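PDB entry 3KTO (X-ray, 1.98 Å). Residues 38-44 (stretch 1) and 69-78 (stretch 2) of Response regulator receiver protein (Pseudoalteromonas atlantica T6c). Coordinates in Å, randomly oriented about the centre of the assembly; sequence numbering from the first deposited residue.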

# COMPACT_ATOMS: atom_id res chain seq x y z
N SER A 38 -6.44 -15.43 1.55
CA SER A 38 -7.04 -15.09 2.84
C SER A 38 -6.89 -16.21 3.85
O SER A 38 -6.56 -17.34 3.49
CB SER A 38 -8.54 -14.78 2.67
OG SER A 38 -9.27 -15.96 2.36
N ALA A 39 -7.15 -15.90 5.12
CA ALA A 39 -7.07 -16.90 6.18
C ALA A 39 -8.20 -17.90 5.98
O ALA A 39 -8.03 -19.10 6.17
CB ALA A 39 -7.22 -16.24 7.55
N GLU A 40 -9.37 -17.40 5.58
CA GLU A 40 -10.52 -18.25 5.35
C GLU A 40 -10.19 -19.29 4.27
O GLU A 40 -10.45 -20.48 4.44
CB GLU A 40 -11.71 -17.40 4.90
CG GLU A 40 -12.94 -18.19 4.54
CD GLU A 40 -14.03 -17.32 3.95
OE1 GLU A 40 -13.80 -16.70 2.89
OE2 GLU A 40 -15.12 -17.25 4.56
N SER A 41 -9.61 -18.84 3.17
CA SER A 41 -9.23 -19.72 2.07
C SER A 41 -8.19 -20.76 2.51
O SER A 41 -8.30 -21.93 2.16
CB SER A 41 -8.68 -18.92 0.90
OG SER A 41 -8.30 -19.78 -0.15
N PHE A 42 -7.19 -20.32 3.27
CA PHE A 42 -6.16 -21.24 3.73
C PHE A 42 -6.72 -22.28 4.69
O PHE A 42 -6.28 -23.42 4.70
CB PHE A 42 -5.03 -20.52 4.44
CG PHE A 42 -4.02 -21.45 5.04
CD1 PHE A 42 -3.12 -22.14 4.22
CD2 PHE A 42 -4.01 -21.69 6.41
CE1 PHE A 42 -2.23 -23.07 4.76
CE2 PHE A 42 -3.13 -22.62 6.96
CZ PHE A 42 -2.24 -23.31 6.13
N MSE A 43 -7.67 -21.87 5.53
CA MSE A 43 -8.26 -22.77 6.51
C MSE A 43 -9.09 -23.89 5.88
O MSE A 43 -9.49 -24.82 6.57
CB MSE A 43 -9.12 -22.00 7.51
CG MSE A 43 -8.30 -21.16 8.47
SE MSE A 43 -7.02 -22.21 9.45
CE MSE A 43 -7.64 -21.77 11.23
N ARG A 44 -9.32 -23.81 4.57
CA ARG A 44 -10.08 -24.85 3.87
C ARG A 44 -9.09 -25.83 3.25
O ARG A 44 -9.48 -26.85 2.69
CB ARG A 44 -10.91 -24.23 2.74
CG ARG A 44 -12.15 -23.48 3.19
CD ARG A 44 -12.81 -22.83 1.99
NE ARG A 44 -14.15 -22.34 2.28
CZ ARG A 44 -14.46 -21.50 3.26
NH1 ARG A 44 -13.51 -21.04 4.06
NH2 ARG A 44 -15.71 -21.10 3.43
N GLU A 69 -2.87 -13.89 14.14
CA GLU A 69 -3.93 -14.65 14.81
C GLU A 69 -4.00 -16.04 14.14
O GLU A 69 -4.13 -17.07 14.80
CB GLU A 69 -5.25 -13.90 14.68
CG GLU A 69 -6.42 -14.53 15.40
CD GLU A 69 -7.68 -13.70 15.26
OE1 GLU A 69 -8.08 -13.42 14.12
OE2 GLU A 69 -8.28 -13.33 16.30
N LEU A 70 -3.90 -16.05 12.81
CA LEU A 70 -3.92 -17.31 12.08
C LEU A 70 -2.78 -18.19 12.59
O LEU A 70 -2.98 -19.37 12.86
CB LEU A 70 -3.75 -17.06 10.57
CG LEU A 70 -3.54 -18.31 9.70
CD1 LEU A 70 -4.72 -19.28 9.85
CD2 LEU A 70 -3.40 -17.86 8.26
N LEU A 71 -1.59 -17.62 12.71
CA LEU A 71 -0.44 -18.38 13.21
C LEU A 71 -0.73 -18.92 14.61
O LEU A 71 -0.48 -20.08 14.90
CB LEU A 71 0.82 -17.50 13.26
CG LEU A 71 2.07 -18.11 13.91
CD1 LEU A 71 2.37 -19.48 13.31
CD2 LEU A 71 3.25 -17.16 13.71
N GLU A 72 -1.26 -18.06 15.48
CA GLU A 72 -1.58 -18.47 16.85
C GLU A 72 -2.58 -19.63 16.86
O GLU A 72 -2.44 -20.57 17.63
CB GLU A 72 -2.14 -17.28 17.63
CG GLU A 72 -1.15 -16.11 17.73
CD GLU A 72 -1.74 -14.87 18.37
OE1 GLU A 72 -2.97 -14.71 18.37
OE2 GLU A 72 -0.96 -14.03 18.87
N THR A 73 -3.58 -19.55 15.99
CA THR A 73 -4.59 -20.60 15.91
C THR A 73 -3.99 -21.93 15.50
O THR A 73 -4.26 -22.96 16.12
CB THR A 73 -5.69 -20.23 14.89
OG1 THR A 73 -6.44 -19.11 15.39
CG2 THR A 73 -6.62 -21.43 14.66
N LEU A 74 -3.16 -21.92 14.46
CA LEU A 74 -2.51 -23.13 13.98
C LEU A 74 -1.60 -23.73 15.04
O LEU A 74 -1.54 -24.95 15.19
CB LEU A 74 -1.70 -22.83 12.72
CG LEU A 74 -2.48 -22.37 11.49
CD1 LEU A 74 -1.49 -21.98 10.41
CD2 LEU A 74 -3.40 -23.48 10.99
N VAL A 75 -0.88 -22.87 15.76
CA VAL A 75 0.02 -23.34 16.80
C VAL A 75 -0.80 -23.96 17.93
O VAL A 75 -0.40 -24.94 18.55
CB VAL A 75 0.88 -22.18 17.37
CG1 VAL A 75 1.63 -22.66 18.61
CG2 VAL A 75 1.86 -21.70 16.31
N LYS A 76 -1.97 -23.39 18.18
CA LYS A 76 -2.85 -23.89 19.21
C LYS A 76 -3.36 -25.28 18.80
O LYS A 76 -3.58 -26.14 19.65
CB LYS A 76 -4.02 -22.94 19.41
CG LYS A 76 -4.74 -23.11 20.72
CD LYS A 76 -5.90 -22.15 20.83
CE LYS A 76 -6.46 -22.16 22.25
NZ LYS A 76 -6.82 -23.53 22.69
N ARG A 77 -3.54 -25.49 17.50
CA ARG A 77 -4.03 -26.77 16.99
C ARG A 77 -2.93 -27.79 16.73
O ARG A 77 -3.14 -28.77 16.01
CB ARG A 77 -4.82 -26.56 15.70
CG ARG A 77 -6.08 -25.75 15.89
CD ARG A 77 -6.83 -25.60 14.59
NE ARG A 77 -8.01 -24.75 14.75
CZ ARG A 77 -8.84 -24.45 13.76
NH1 ARG A 77 -8.64 -24.93 12.54
NH2 ARG A 77 -9.88 -23.65 13.99
N GLY A 78 -1.76 -27.56 17.30
CA GLY A 78 -0.66 -28.49 17.14
C GLY A 78 0.15 -28.41 15.86
O GLY A 78 1.09 -29.19 15.68

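This is a small, apolar contact between a short helical segment and the last turns of a longer helix, held by side-chain packing alone, with no hydrogen bond passing between the two stretches. Together they bury 283 Å², and the backbone hydrogen bonds described here run within each stretch.

In the first stretch, Ser 38 sits at the N-cap, where its OG accepts a hydrogen bond from Ser 41 N at 3.0 Å. A short polar side chain suits this position because it can fold back to meet an amide that has no carbonyl of a preceding turn to bind. The helix then proceeds through bonds such as Met 43 N to Ala 39 O, 2.9 Å. The second stretch is regular helix through Lys 76; Arg 77 is the first residue to leave helical angles, and Gly 78 follows with a positive phi of 81°, where a CB would be jammed against the preceding carbonyl oxygen.

The backbones come nearest at Ala 39 and Leu 70, whose CA atoms lie 6.7 Å apart. Ala 39 has only a methyl group to place in this gap, and its CB rests 4.2 Å from Leu 70 CD2. One turn along, the CA-to-CB bond of Phe 42 points toward the other stretch, and the residue is buried. The ring meets Leu 74 obliquely, with Phe 42 CE2 3.9 Å from Leu 74 CD1, and also reaches Leu 70, with Phe 42 CD2 4.3 Å from Leu 70 CD1. Leu 70 and Leu 74, four residues apart, fall on the same side of their helix, so their branched ends can both pack against the aromatic ring.

Met 43, present as selenomethionine, has the largest area covered by the other stretch, 84 Å². Its CA-to-CB bond points sideways, yet the flexible, unbranched chain brings its end nearer. Met 43 SE lies 3.7 Å from Leu 70 CD1 and 4.1 Å from Leu 74 CD2, while Met 43 CE lies 3.6 Å from Thr 73 CG2. Thr 73 is well suited to this border: its methyl meets Met 43, whereas its OG1 donates to Glu 69 O at 3.1 Å, satisfying the hydroxyl within its own helix.

At the more exposed margin, the extended side chain of Arg 77 brings its guanidinium alongside Met 43, whose CE lies over one face, 3.6 Å from Arg 77 NH1. This is a van der Waals contact: the flat face of the guanidinium can accept an apolar neighbour because its N-H groups point outward in the plane, leaving them free for solvent or other partners.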